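PDB 3EUO: type III Pentaketide Synthase from Neurospora crassa, which probably builds pentaketides by transfer and condensation of acyl units, as a type III polyketide synthase of the chalcone and stilbene synthase family. Local coordinates for residues A149-A154 and W229-I234; Q267-D272 and V371-L376; F291-H296 and M310-E315. One frame throughout, in Å; residues are numbered along the deposited sequence.

Contact 1. Residues A149-A154 and W229-I234; sequences ALRTAA and WENRVI
Arg151 and Trp229 have the nearest CA atoms of the two segments, 6.9 Å apart, and helix 149-154 crosses strand 229-233 at an angle of 121° with the axes 9.8 Å apart. The arginine does most of the work on the helix side. Its CG stands anti to the backbone N (chi1 175°), which carries the chain out over the indole. Arg151 CG sits over one face of the five-membered ring of Trp229, 3.8 Å from its centroid, in a CH-pi contact. Arg151 CD follows closely, 3.4 Å from Trp229 CD1. Ala154, about one turn further along the helix, places its CB over the six-membered ring, 4.0 Å from that centroid. Two residues of the same helix thus share one face of the indole. Beyond CD the arginine chain bends at chi3 and leaves the tryptophan for Asn231. There the guanidinium stacks, offset toward its rim, on the amide, the planes 21° apart, and Arg151 NE comes within 3.6 Å of Asn231 CB. No hydrogen bond crosses between the segments. The arginine finds its charge partners outside them: NH2 makes a salt bridge to Glu372 on the neighbouring strand, and NH1 one to Glu134 of the second subunit. The contact is consistent with a junction between the two related halves of the thiolase-type fold. The chemistry is divided along one side chain. The methylene groups supply apolar packing on the tryptophan, while the buried charge is probably balanced by a carboxylate from each subunit.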
ATOM      1  N   ALA A 149       5.912   4.249   7.149  1.00 11.68           N
ATOM      2  CA  ALA A 149       5.382   5.409   6.442  1.00 12.01           C
ATOM      3  C   ALA A 149       6.314   6.608   6.593  1.00 12.09           C
ATOM      4  O   ALA A 149       6.560   7.324   5.627  1.00 12.04           O
ATOM      5  CB  ALA A 149       3.971   5.743   6.942  1.00 12.17           C
ATOM      6  N   LEU A 150       6.843   6.808   7.802  1.00 11.96           N
ATOM      7  CA  LEU A 150       7.779   7.901   8.044  1.00 12.12           C
ATOM      8  C   LEU A 150       9.040   7.799   7.171  1.00 12.03           C
ATOM      9  O   LEU A 150       9.476   8.796   6.596  1.00 11.90           O
ATOM     10  CB  LEU A 150       8.169   7.986   9.530  1.00 12.39           C
ATOM     11  CG  LEU A 150       9.006   9.206   9.930  1.00 12.84           C
ATOM     12  CD1 LEU A 150       8.228  10.519   9.769  1.00 12.21           C
ATOM     13  CD2 LEU A 150       9.529   9.048  11.351  1.00 12.14           C
ATOM     14  N   ARG A 151       9.608   6.597   7.085  1.00 12.12           N
ATOM     15  CA  ARG A 151      10.826   6.365   6.308  1.00 12.81           C
ATOM     16  C   ARG A 151      10.557   6.538   4.813  1.00 13.00           C
ATOM     17  O   ARG A 151      11.375   7.114   4.075  1.00 12.65           O
ATOM     18  CB  ARG A 151      11.371   4.961   6.612  1.00 13.12           C
ATOM     19  CG  ARG A 151      12.577   4.535   5.766  1.00 13.35           C
ATOM     20  CD  ARG A 151      13.119   3.155   6.180  1.00 13.66           C
ATOM     21  NE  ARG A 151      12.059   2.156   6.297  1.00 14.90           N
ATOM     22  CZ  ARG A 151      11.437   1.597   5.261  1.00 15.77           C
ATOM     23  NH1 ARG A 151      11.778   1.933   4.020  1.00 15.36           N
ATOM     24  NH2 ARG A 151      10.469   0.707   5.468  1.00 16.51           N
ATOM     25  N   THR A 152       9.408   6.038   4.368  1.00 12.59           N
ATOM     26  CA  THR A 152       8.987   6.207   2.983  1.00 12.53           C
ATOM     27  C   THR A 152       8.827   7.697   2.675  1.00 12.38           C
ATOM     28  O   THR A 152       9.352   8.173   1.677  1.00 12.39           O
ATOM     29  CB  THR A 152       7.688   5.449   2.688  1.00 12.52           C
ATOM     30  OG1 THR A 152       7.897   4.053   2.951  1.00 12.85           O
ATOM     31  CG2 THR A 152       7.274   5.628   1.222  1.00 12.62           C
ATOM     32  N   ALA A 153       8.131   8.420   3.552  1.00 12.45           N
ATOM     33  CA  ALA A 153       8.015   9.877   3.443  1.00 12.21           C
ATOM     34  C   ALA A 153       9.376  10.583   3.376  1.00 12.37           C
ATOM     35  O   ALA A 153       9.531  11.545   2.627  1.00 11.75           O
ATOM     36  CB  ALA A 153       7.190  10.440   4.582  1.00 12.29           C
ATOM     37  N   ALA A 154      10.349  10.112   4.160  1.00 12.18           N
ATOM     38  CA  ALA A 154      11.693  10.697   4.148  1.00 12.39           C
ATOM     39  C   ALA A 154      12.333  10.557   2.772  1.00 12.03           C
ATOM     40  O   ALA A 154      12.884  11.519   2.236  1.00 12.55           O
ATOM     41  CB  ALA A 154      12.578  10.055   5.221  1.00 11.96           C
ATOM     42  N   TRP A 229      17.627   6.347   9.683  1.00 15.06           N
ATOM     43  CA  TRP A 229      16.683   5.256   9.843  1.00 15.32           C
ATOM     44  C   TRP A 229      17.328   3.949   9.452  1.00 15.60           C
ATOM     45  O   TRP A 229      18.279   3.925   8.656  1.00 15.84           O
ATOM     46  CB  TRP A 229      15.417   5.501   9.008  1.00 15.23           C
ATOM     47  CG  TRP A 229      15.697   5.889   7.587  1.00 14.91           C
ATOM     48  CD1 TRP A 229      15.891   5.051   6.535  1.00 15.43           C
ATOM     49  CD2 TRP A 229      15.812   7.222   7.069  1.00 14.63           C
ATOM     50  NE1 TRP A 229      16.114   5.773   5.384  1.00 15.21           N
ATOM     51  CE2 TRP A 229      16.074   7.109   5.685  1.00 14.83           C
ATOM     52  CE3 TRP A 229      15.722   8.499   7.642  1.00 14.39           C
ATOM     53  CZ2 TRP A 229      16.257   8.229   4.859  1.00 15.22           C
ATOM     54  CZ3 TRP A 229      15.901   9.616   6.819  1.00 14.88           C
ATOM     55  CH2 TRP A 229      16.167   9.468   5.444  1.00 15.55           C
ATOM     56  N   GLU A 230      16.819   2.870  10.041  1.00 15.67           N
ATOM     57  CA  GLU A 230      17.202   1.508   9.695  1.00 16.48           C
ATOM     58  C   GLU A 230      15.952   0.662   9.532  1.00 16.51           C
ATOM     59  O   GLU A 230      14.981   0.826  10.274  1.00 16.26           O
ATOM     60  CB  GLU A 230      18.083   0.881  10.787  1.00 16.82           C
ATOM     61  CG  GLU A 230      19.468   1.477  10.916  1.00 18.90           C
ATOM     62  CD  GLU A 230      20.355   1.263   9.702  1.00 22.05           C
ATOM     63  OE1 GLU A 230      20.336   0.154   9.126  1.00 23.26           O
ATOM     64  OE2 GLU A 230      21.074   2.215   9.327  1.00 23.74           O
ATOM     65  N   ASN A 231      15.987  -0.243   8.563  1.00 16.35           N
ATOM     66  CA  ASN A 231      14.930  -1.218   8.389  1.00 16.42           C
ATOM     67  C   ASN A 231      15.549  -2.580   8.089  1.00 16.40           C
ATOM     68  O   ASN A 231      16.499  -2.672   7.320  1.00 16.10           O
ATOM     69  CB  ASN A 231      13.950  -0.780   7.290  1.00 16.79           C
ATOM     70  CG  ASN A 231      14.591  -0.717   5.921  1.00 17.40           C
ATOM     71  OD1 ASN A 231      15.410   0.156   5.646  1.00 18.26           O
ATOM     72  ND2 ASN A 231      14.223  -1.650   5.051  1.00 18.79           N
ATOM     73  N   ARG A 232      15.024  -3.624   8.724  1.00 16.58           N
ATOM     74  CA  ARG A 232      15.533  -4.988   8.539  1.00 16.95           C
ATOM     75  C   ARG A 232      14.365  -5.950   8.562  1.00 16.31           C
ATOM     76  O   ARG A 232      13.363  -5.682   9.219  1.00 16.47           O
ATOM     77  CB  ARG A 232      16.470  -5.385   9.687  1.00 17.60           C
ATOM     78  CG  ARG A 232      17.822  -4.696   9.727  1.00 22.55           C
ATOM     79  CD  ARG A 232      18.954  -5.644   9.304  1.00 29.01           C
ATOM     80  NE  ARG A 232      20.241  -4.944   9.202  1.00 33.58           N
ATOM     81  CZ  ARG A 232      21.286  -5.359   8.476  1.00 35.37           C
ATOM     82  NH1 ARG A 232      21.218  -6.474   7.754  1.00 36.86           N
ATOM     83  NH2 ARG A 232      22.402  -4.640   8.451  1.00 36.30           N
ATOM     84  N   VAL A 233      14.516  -7.079   7.877  1.00 15.65           N
ATOM     85  CA  VAL A 233      13.590  -8.198   8.011  1.00 15.14           C
ATOM     86  C   VAL A 233      14.306  -9.329   8.756  1.00 14.93           C
ATOM     87  O   VAL A 233      15.417  -9.712   8.384  1.00 14.21           O
ATOM     88  CB  VAL A 233      13.084  -8.694   6.641  1.00 15.03           C
ATOM     89  CG1 VAL A 233      12.244  -9.939   6.792  1.00 15.81           C
ATOM     90  CG2 VAL A 233      12.286  -7.597   5.954  1.00 15.31           C
ATOM     91  N   ILE A 234      13.687  -9.825   9.825  1.00 14.55           N
ATOM     92  CA  ILE A 234      14.235 -10.956  10.583  1.00 15.17           C
ATOM     93  C   ILE A 234      13.982 -12.227   9.769  1.00 15.74           C
ATOM     94  O   ILE A 234      12.841 -12.504   9.401  1.00 15.51           O
ATOM     95  CB  ILE A 234      13.600 -11.075  12.007  1.00 14.91           C
ATOM     96  CG1 ILE A 234      13.844  -9.788  12.819  1.00 15.18           C
ATOM     97  CG2 ILE A 234      14.139 -12.313  12.737  1.00 15.55           C
ATOM     98  CD1 ILE A 234      13.189  -9.748  14.218  1.00 15.45           C
TER

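Contact 2. Residues Q267-D272 and V371-L376; sequences QPTYAD and VEMCML
Met373 meets Thr269 and Tyr270 where helix 258-277 packs on one face of the mixed sheet of the thiolase-type fold. The helix segment and strand 371-376 run at 37° to each other, with their axes 9.2 Å apart. The bond from CA to CB of Met373 heads toward the helix. CB itself makes no close contact with it, and the touching starts at CG. CG lies anti to the carbonyl carbon (chi1 -84°); beyond it the chain is extended, which carries the sulfur and methyl to the helix backbone. Met373 CG touches the methyl of the threonine, 4.0 Å from Thr269 CG2. Met373 SD lies 3.7 Å from Tyr270 N and also packs against Tyr270 CA and CB. Met373 CE ends the chain 3.8 Å from Tyr270 N, close also to Thr269 CB. The sulfur and its methyl thus rest on the main chain between two consecutive helix residues. Val371, two residues earlier on the same side of the strand, adds a lighter contact. No hydrogen bond joins the segments. The threonine hydroxyl turns back on its own helix and hydrogen-bonds to Ser265 O. The same oxygen, Thr269 OG1, lies 4.1 Å from Val371 CG1.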
ATOM      1  N   GLN A 267      19.625  -4.787  19.661  1.00 20.84           N
ATOM      2  CA  GLN A 267      21.047  -4.430  19.730  1.00 21.31           C
ATOM      3  C   GLN A 267      21.698  -4.267  18.345  1.00 20.76           C
ATOM      4  O   GLN A 267      22.323  -3.236  18.086  1.00 20.65           O
ATOM      5  CB  GLN A 267      21.831  -5.423  20.611  1.00 21.63           C
ATOM      6  CG  GLN A 267      21.273  -5.590  22.040  1.00 24.03           C
ATOM      7  CD  GLN A 267      20.451  -6.867  22.253  1.00 27.51           C
ATOM      8  OE1 GLN A 267      20.694  -7.613  23.218  1.00 28.30           O
ATOM      9  NE2 GLN A 267      19.468  -7.118  21.373  1.00 24.65           N
ATOM     10  N   PRO A 268      21.548  -5.272  17.451  1.00 20.56           N
ATOM     11  CA  PRO A 268      22.159  -5.180  16.120  1.00 20.41           C
ATOM     12  C   PRO A 268      21.603  -4.041  15.259  1.00 20.02           C
ATOM     13  O   PRO A 268      22.362  -3.390  14.535  1.00 19.95           O
ATOM     14  CB  PRO A 268      21.812  -6.529  15.479  1.00 20.60           C
ATOM     15  CG  PRO A 268      21.489  -7.423  16.615  1.00 20.93           C
ATOM     16  CD  PRO A 268      20.838  -6.552  17.622  1.00 20.54           C
ATOM     17  N   THR A 269      20.298  -3.800  15.348  1.00 19.43           N
ATOM     18  CA  THR A 269      19.660  -2.729  14.574  1.00 19.31           C
ATOM     19  C   THR A 269      20.085  -1.358  15.106  1.00 19.24           C
ATOM     20  O   THR A 269      20.448  -0.471  14.330  1.00 19.47           O
ATOM     21  CB  THR A 269      18.129  -2.878  14.552  1.00 19.37           C
ATOM     22  OG1 THR A 269      17.797  -4.227  14.204  1.00 19.80           O
ATOM     23  CG2 THR A 269      17.508  -1.933  13.523  1.00 18.67           C
ATOM     24  N   TYR A 270      20.083  -1.219  16.430  1.00 19.15           N
ATOM     25  CA  TYR A 270      20.537   0.002  17.095  1.00 19.32           C
ATOM     26  C   TYR A 270      21.987   0.337  16.730  1.00 19.68           C
ATOM     27  O   TYR A 270      22.297   1.485  16.421  1.00 18.86           O
ATOM     28  CB  TYR A 270      20.380  -0.131  18.615  1.00 19.62           C
ATOM     29  CG  TYR A 270      21.126   0.909  19.408  1.00 19.52           C
ATOM     30  CD1 TYR A 270      20.541   2.142  19.709  1.00 19.23           C
ATOM     31  CD2 TYR A 270      22.425   0.668  19.854  1.00 19.96           C
ATOM     32  CE1 TYR A 270      21.230   3.105  20.425  1.00 19.33           C
ATOM     33  CE2 TYR A 270      23.120   1.624  20.575  1.00 19.74           C
ATOM     34  CZ  TYR A 270      22.520   2.833  20.858  1.00 20.50           C
ATOM     35  OH  TYR A 270      23.219   3.776  21.571  1.00 21.49           O
ATOM     36  N   ALA A 271      22.860  -0.676  16.765  1.00 19.90           N
ATOM     37  CA  ALA A 271      24.288  -0.495  16.460  1.00 20.77           C
ATOM     38  C   ALA A 271      24.502   0.044  15.050  1.00 21.08           C
ATOM     39  O   ALA A 271      25.335   0.925  14.827  1.00 21.59           O
ATOM     40  CB  ALA A 271      25.055  -1.807  16.652  1.00 20.65           C
ATOM     41  N   ASP A 272      23.738  -0.484  14.103  1.00 21.71           N
ATOM     42  CA  ASP A 272      23.802  -0.036  12.712  1.00 22.18           C
ATOM     43  C   ASP A 272      23.265   1.381  12.529  1.00 21.96           C
ATOM     44  O   ASP A 272      23.860   2.186  11.806  1.00 21.51           O
ATOM     45  CB  ASP A 272      23.066  -1.023  11.811  1.00 22.62           C
ATOM     46  CG  ASP A 272      23.876  -2.283  11.551  1.00 24.13           C
ATOM     47  OD1 ASP A 272      25.110  -2.261  11.766  1.00 27.62           O
ATOM     48  OD2 ASP A 272      23.278  -3.290  11.131  1.00 26.17           O
ATOM     49  N   VAL A 371      11.519  -4.931  11.183  1.00 13.94           N
ATOM     50  CA  VAL A 371      11.993  -4.045  12.238  1.00 14.74           C
ATOM     51  C   VAL A 371      12.252  -2.664  11.642  1.00 14.58           C
ATOM     52  O   VAL A 371      12.896  -2.548  10.595  1.00 14.99           O
ATOM     53  CB  VAL A 371      13.308  -4.565  12.863  1.00 14.86           C
ATOM     54  CG1 VAL A 371      13.756  -3.646  14.000  1.00 15.54           C
ATOM     55  CG2 VAL A 371      13.156  -6.005  13.351  1.00 16.35           C
ATOM     56  N   GLU A 372      11.757  -1.627  12.314  1.00 14.38           N
ATOM     57  CA  GLU A 372      11.961  -0.247  11.902  1.00 14.60           C
ATOM     58  C   GLU A 372      12.571   0.531  13.061  1.00 14.55           C
ATOM     59  O   GLU A 372      12.094   0.433  14.189  1.00 14.59           O
ATOM     60  CB  GLU A 372      10.628   0.412  11.518  1.00 15.07           C
ATOM     61  CG  GLU A 372       9.901  -0.226  10.332  1.00 15.03           C
ATOM     62  CD  GLU A 372      10.486   0.137   8.961  1.00 16.71           C
ATOM     63  OE1 GLU A 372      11.271   1.101   8.842  1.00 18.32           O
ATOM     64  OE2 GLU A 372      10.137  -0.548   7.985  1.00 15.82           O
ATOM     65  N   MET A 373      13.635   1.277  12.783  1.00 14.68           N
ATOM     66  CA  MET A 373      14.177   2.230  13.754  1.00 15.08           C
ATOM     67  C   MET A 373      14.420   3.567  13.078  1.00 15.13           C
ATOM     68  O   MET A 373      14.724   3.621  11.888  1.00 15.31           O
ATOM     69  CB  MET A 373      15.494   1.742  14.375  1.00 15.18           C
ATOM     70  CG  MET A 373      15.358   0.799  15.541  1.00 17.14           C
ATOM     71  SD  MET A 373      16.881   0.621  16.543  1.00 16.26           S
ATOM     72  CE  MET A 373      16.442  -0.873  17.410  1.00 17.92           C
ATOM     73  N   CYS A 374      14.297   4.643  13.849  1.00 15.19           N
ATOM     74  CA  CYS A 374      14.672   5.965  13.373  1.00 15.17           C
ATOM     75  C   CYS A 374      15.389   6.735  14.473  1.00 15.18           C
ATOM     76  O   CYS A 374      15.206   6.457  15.668  1.00 14.96           O
ATOM     77  CB  CYS A 374      13.444   6.736  12.875  1.00 15.06           C
ATOM     78  SG  CYS A 374      12.239   7.156  14.145  1.00 17.08           S
ATOM     79  N   MET A 375      16.225   7.683  14.063  1.00 14.73           N
ATOM     80  CA  MET A 375      16.849   8.600  15.003  1.00 14.93           C
ATOM     81  C   MET A 375      16.288   9.998  14.787  1.00 15.21           C
ATOM     82  O   MET A 375      16.374  10.540  13.683  1.00 14.89           O
ATOM     83  CB  MET A 375      18.371   8.616  14.827  1.00 14.72           C
ATOM     84  CG  MET A 375      19.097   9.516  15.839  1.00 15.24           C
ATOM     85  SD  MET A 375      19.067   8.938  17.554  1.00  9.35           S
ATOM     86  CE  MET A 375      20.358   7.699  17.457  1.00 15.62           C
ATOM     87  N   LEU A 376      15.724  10.566  15.850  1.00 15.77           N
ATOM     88  CA  LEU A 376      15.195  11.922  15.827  1.00 16.61           C
ATOM     89  C   LEU A 376      16.021  12.819  16.730  1.00 17.52           C
ATOM     90  O   LEU A 376      16.528  12.375  17.765  1.00 17.76           O
ATOM     91  CB  LEU A 376      13.736  11.952  16.290  1.00 16.83           C
ATOM     92  CG  LEU A 376      12.752  11.042  15.550  1.00 16.87           C
ATOM     93  CD1 LEU A 376      11.434  10.950  16.303  1.00 17.94           C
ATOM     94  CD2 LEU A 376      12.528  11.541  14.132  1.00 18.17           C
TER

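Contact 3. Residues F291-H296 and M310-E315; sequences FDWAMH and MGLTPE
Trp293 and Leu312 form the tight part of this contact, in which the loop after helix 300-310 folds back over strand 292-295, the outermost strand at one end of the chain's mixed thiolase-type sheet. The leucine lies against one face of the indole. Leu312 CD1 stands 3.6 Å from the centroid of the five-membered ring of Trp293 and only 1° off its normal. This is a CH-pi contact squarely over the five-membered ring, and so off-centre on the indole as a whole. Leu312 CG is anti to the carbonyl carbon (chi1 -53°), which brings the forked end over the indole. The contact with Met310 is looser. Met310 CG approaches Trp293 CH2 obliquely, at 4.0 Å, and the rest of its bent chain goes on to pack against Gln267 and Tyr270 of helix 258-277. The tryptophan is buried, whereas Met310 and Leu312 are partly exposed. Between them Gly311 is exposed; its positive phi of 63° takes the chain out of the helix, a conformation that favours glycine. The two segments share no hydrogen bond, but just past the loop segment His316 makes a backbone bond with Trp293. An alanine in place of Trp293 would probably leave Leu312 without the flat surface it sits on and the Pro288 carbonyl without its indole donor. Trp293 NE1 donates to Pro288 O while Leu312 CD2 packs 3.8 Å from that same nitrogen.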
ATOM      1  N   PHE A 291      19.782   7.973  25.305  1.00 17.64           N
ATOM      2  CA  PHE A 291      18.666   8.441  24.477  1.00 17.21           C
ATOM      3  C   PHE A 291      17.328   8.275  25.171  1.00 17.29           C
ATOM      4  O   PHE A 291      17.191   7.473  26.103  1.00 16.98           O
ATOM      5  CB  PHE A 291      18.617   7.659  23.155  1.00 17.18           C
ATOM      6  CG  PHE A 291      19.873   7.759  22.343  1.00 16.69           C
ATOM      7  CD1 PHE A 291      20.016   8.759  21.383  1.00 16.62           C
ATOM      8  CD2 PHE A 291      20.916   6.859  22.538  1.00 16.68           C
ATOM      9  CE1 PHE A 291      21.184   8.860  20.628  1.00 16.07           C
ATOM     10  CE2 PHE A 291      22.087   6.948  21.780  1.00 17.39           C
ATOM     11  CZ  PHE A 291      22.218   7.957  20.825  1.00 16.17           C
ATOM     12  N   ASP A 292      16.343   9.041  24.705  1.00 17.05           N
ATOM     13  CA  ASP A 292      14.946   8.727  24.963  1.00 17.02           C
ATOM     14  C   ASP A 292      14.514   7.724  23.909  1.00 16.81           C
ATOM     15  O   ASP A 292      14.991   7.766  22.784  1.00 16.48           O
ATOM     16  CB  ASP A 292      14.083   9.981  24.904  1.00 16.90           C
ATOM     17  CG  ASP A 292      14.022  10.707  26.243  1.00 17.83           C
ATOM     18  OD1 ASP A 292      14.185  10.044  27.297  1.00 18.58           O
ATOM     19  OD2 ASP A 292      13.811  11.940  26.237  1.00 18.69           O
ATOM     20  N   TRP A 293      13.618   6.823  24.288  1.00 16.78           N
ATOM     21  CA  TRP A 293      13.229   5.719  23.432  1.00 16.67           C
ATOM     22  C   TRP A 293      11.723   5.725  23.178  1.00 16.80           C
ATOM     23  O   TRP A 293      10.918   5.499  24.090  1.00 16.94           O
ATOM     24  CB  TRP A 293      13.668   4.396  24.057  1.00 17.19           C
ATOM     25  CG  TRP A 293      15.114   4.064  23.839  1.00 17.20           C
ATOM     26  CD1 TRP A 293      16.191   4.612  24.476  1.00 17.59           C
ATOM     27  CD2 TRP A 293      15.633   3.083  22.940  1.00 17.20           C
ATOM     28  NE1 TRP A 293      17.355   4.039  24.014  1.00 17.73           N
ATOM     29  CE2 TRP A 293      17.040   3.102  23.065  1.00 17.78           C
ATOM     30  CE3 TRP A 293      15.044   2.199  22.027  1.00 18.64           C
ATOM     31  CZ2 TRP A 293      17.870   2.260  22.318  1.00 17.79           C
ATOM     32  CZ3 TRP A 293      15.867   1.366  21.282  1.00 17.98           C
ATOM     33  CH2 TRP A 293      17.266   1.399  21.437  1.00 17.67           C
ATOM     34  N   ALA A 294      11.351   6.022  21.937  1.00 16.45           N
ATOM     35  CA  ALA A 294       9.962   5.973  21.521  1.00 16.08           C
ATOM     36  C   ALA A 294       9.724   4.579  20.936  1.00 16.13           C
ATOM     37  O   ALA A 294       9.873   4.367  19.728  1.00 15.59           O
ATOM     38  CB  ALA A 294       9.684   7.057  20.478  1.00 16.44           C
ATOM     39  N   MET A 295       9.387   3.625  21.802  1.00 16.07           N
ATOM     40  CA  MET A 295       9.132   2.252  21.370  1.00 16.34           C
ATOM     41  C   MET A 295       7.657   2.047  21.068  1.00 16.22           C
ATOM     42  O   MET A 295       6.802   2.541  21.802  1.00 16.23           O
ATOM     43  CB  MET A 295       9.550   1.267  22.467  1.00 16.83           C
ATOM     44  CG  MET A 295       9.361  -0.208  22.107  1.00 19.09           C
ATOM     45  SD  MET A 295      10.618  -0.835  20.968  1.00 26.15           S
ATOM     46  CE  MET A 295      12.074  -0.132  21.752  1.00 18.47           C
ATOM     47  N   HIS A 296       7.354   1.314  19.998  1.00 15.89           N
ATOM     48  CA  HIS A 296       5.985   0.867  19.785  1.00 16.38           C
ATOM     49  C   HIS A 296       5.702  -0.240  20.797  1.00 16.32           C
ATOM     50  O   HIS A 296       6.393  -1.266  20.803  1.00 16.21           O
ATOM     51  CB  HIS A 296       5.753   0.339  18.369  1.00 16.39           C
ATOM     52  CG  HIS A 296       4.383  -0.234  18.179  1.00 17.87           C
ATOM     53  ND1 HIS A 296       4.153  -1.576  17.958  1.00 19.68           N
ATOM     54  CD2 HIS A 296       3.165   0.352  18.234  1.00 17.48           C
ATOM     55  CE1 HIS A 296       2.852  -1.787  17.861  1.00 18.06           C
ATOM     56  NE2 HIS A 296       2.231  -0.632  18.020  1.00 19.53           N
ATOM     57  N   MET A 310      18.723  -3.503  26.120  1.00 20.57           N
ATOM     58  CA  MET A 310      19.487  -2.271  25.908  1.00 20.67           C
ATOM     59  C   MET A 310      19.921  -1.593  27.216  1.00 20.56           C
ATOM     60  O   MET A 310      20.519  -0.517  27.188  1.00 21.21           O
ATOM     61  CB  MET A 310      18.702  -1.273  25.034  1.00 20.49           C
ATOM     62  CG  MET A 310      18.269  -1.765  23.633  1.00 21.40           C
ATOM     63  SD  MET A 310      19.542  -2.565  22.614  1.00 20.65           S
ATOM     64  CE  MET A 310      20.709  -1.246  22.316  1.00 23.64           C
ATOM     65  N   GLY A 311      19.616  -2.215  28.352  1.00 20.35           N
ATOM     66  CA  GLY A 311      19.950  -1.643  29.661  1.00 20.27           C
ATOM     67  C   GLY A 311      19.264  -0.318  29.952  1.00 20.12           C
ATOM     68  O   GLY A 311      19.929   0.671  30.293  1.00 20.46           O
ATOM     69  N   LEU A 312      17.933  -0.305  29.838  1.00 19.77           N
ATOM     70  CA  LEU A 312      17.130   0.911  30.000  1.00 19.49           C
ATOM     71  C   LEU A 312      16.199   0.828  31.216  1.00 19.41           C
ATOM     72  O   LEU A 312      15.921  -0.261  31.713  1.00 19.87           O
ATOM     73  CB  LEU A 312      16.301   1.172  28.727  1.00 19.12           C
ATOM     74  CG  LEU A 312      17.055   1.220  27.394  1.00 19.36           C
ATOM     75  CD1 LEU A 312      16.096   1.261  26.201  1.00 19.74           C
ATOM     76  CD2 LEU A 312      18.009   2.411  27.357  1.00 19.25           C
ATOM     77  N   THR A 313      15.754   1.985  31.703  1.00 19.08           N
ATOM     78  CA  THR A 313      14.698   2.055  32.712  1.00 18.83           C
ATOM     79  C   THR A 313      13.360   2.246  32.002  1.00 18.95           C
ATOM     80  O   THR A 313      13.337   2.643  30.834  1.00 18.54           O
ATOM     81  CB  THR A 313      14.901   3.231  33.703  1.00 18.58           C
ATOM     82  OG1 THR A 313      14.718   4.481  33.024  1.00 18.23           O
ATOM     83  CG2 THR A 313      16.290   3.183  34.352  1.00 19.38           C
ATOM     84  N   PRO A 314      12.234   1.977  32.699  1.00 18.90           N
ATOM     85  CA  PRO A 314      10.928   2.238  32.085  1.00 19.09           C
ATOM     86  C   PRO A 314      10.751   3.705  31.710  1.00 18.97           C
ATOM     87  O   PRO A 314      10.038   4.016  30.756  1.00 18.91           O
ATOM     88  CB  PRO A 314       9.936   1.879  33.198  1.00 19.38           C
ATOM     89  CG  PRO A 314      10.671   0.981  34.104  1.00 18.99           C
ATOM     90  CD  PRO A 314      12.097   1.421  34.058  1.00 19.63           C
ATOM     91  N   GLU A 315      11.405   4.592  32.458  1.00 18.65           N
ATOM     92  CA  GLU A 315      11.317   6.021  32.220  1.00 18.83           C
ATOM     93  C   GLU A 315      11.952   6.432  30.893  1.00 18.21           C
ATOM     94  O   GLU A 315      11.575   7.454  30.319  1.00 18.28           O
ATOM     95  CB  GLU A 315      11.939   6.798  33.383  1.00 19.26           C
ATOM     96  CG  GLU A 315      11.051   6.831  34.632  1.00 20.95           C
ATOM     97  CD  GLU A 315      11.105   5.546  35.449  1.00 24.09           C
ATOM     98  OE1 GLU A 315      12.064   4.761  35.286  1.00 25.50           O
ATOM     99  OE2 GLU A 315      10.178   5.320  36.261  1.00 26.83           O
TER

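Overall arrangement
All three contacts reach one mixed sheet. Strands 224-233 and 370-378 are neighbours in it, and strand 359-366 separates them from strand 292-295. Contacts 1 and 2 have centres about 10 Å apart and lie on opposite faces: helix 145-162 packs on one, helix 258-277 on the other. Their strands are joined by a probable hydrogen bond of Arg232 O with Val371 N. Contact 3 lies about 13 Å from contact 2 and about 19 Å from contact 1, centre to centre. It meets contact 2 where Phe291 and Met310 pack on Tyr270. Along the chain contact 1 closes first; contact 3 falls between the two segments of contact 2. Helices thus cover both faces of the neighbouring strands, as in the layered thiolase-type fold.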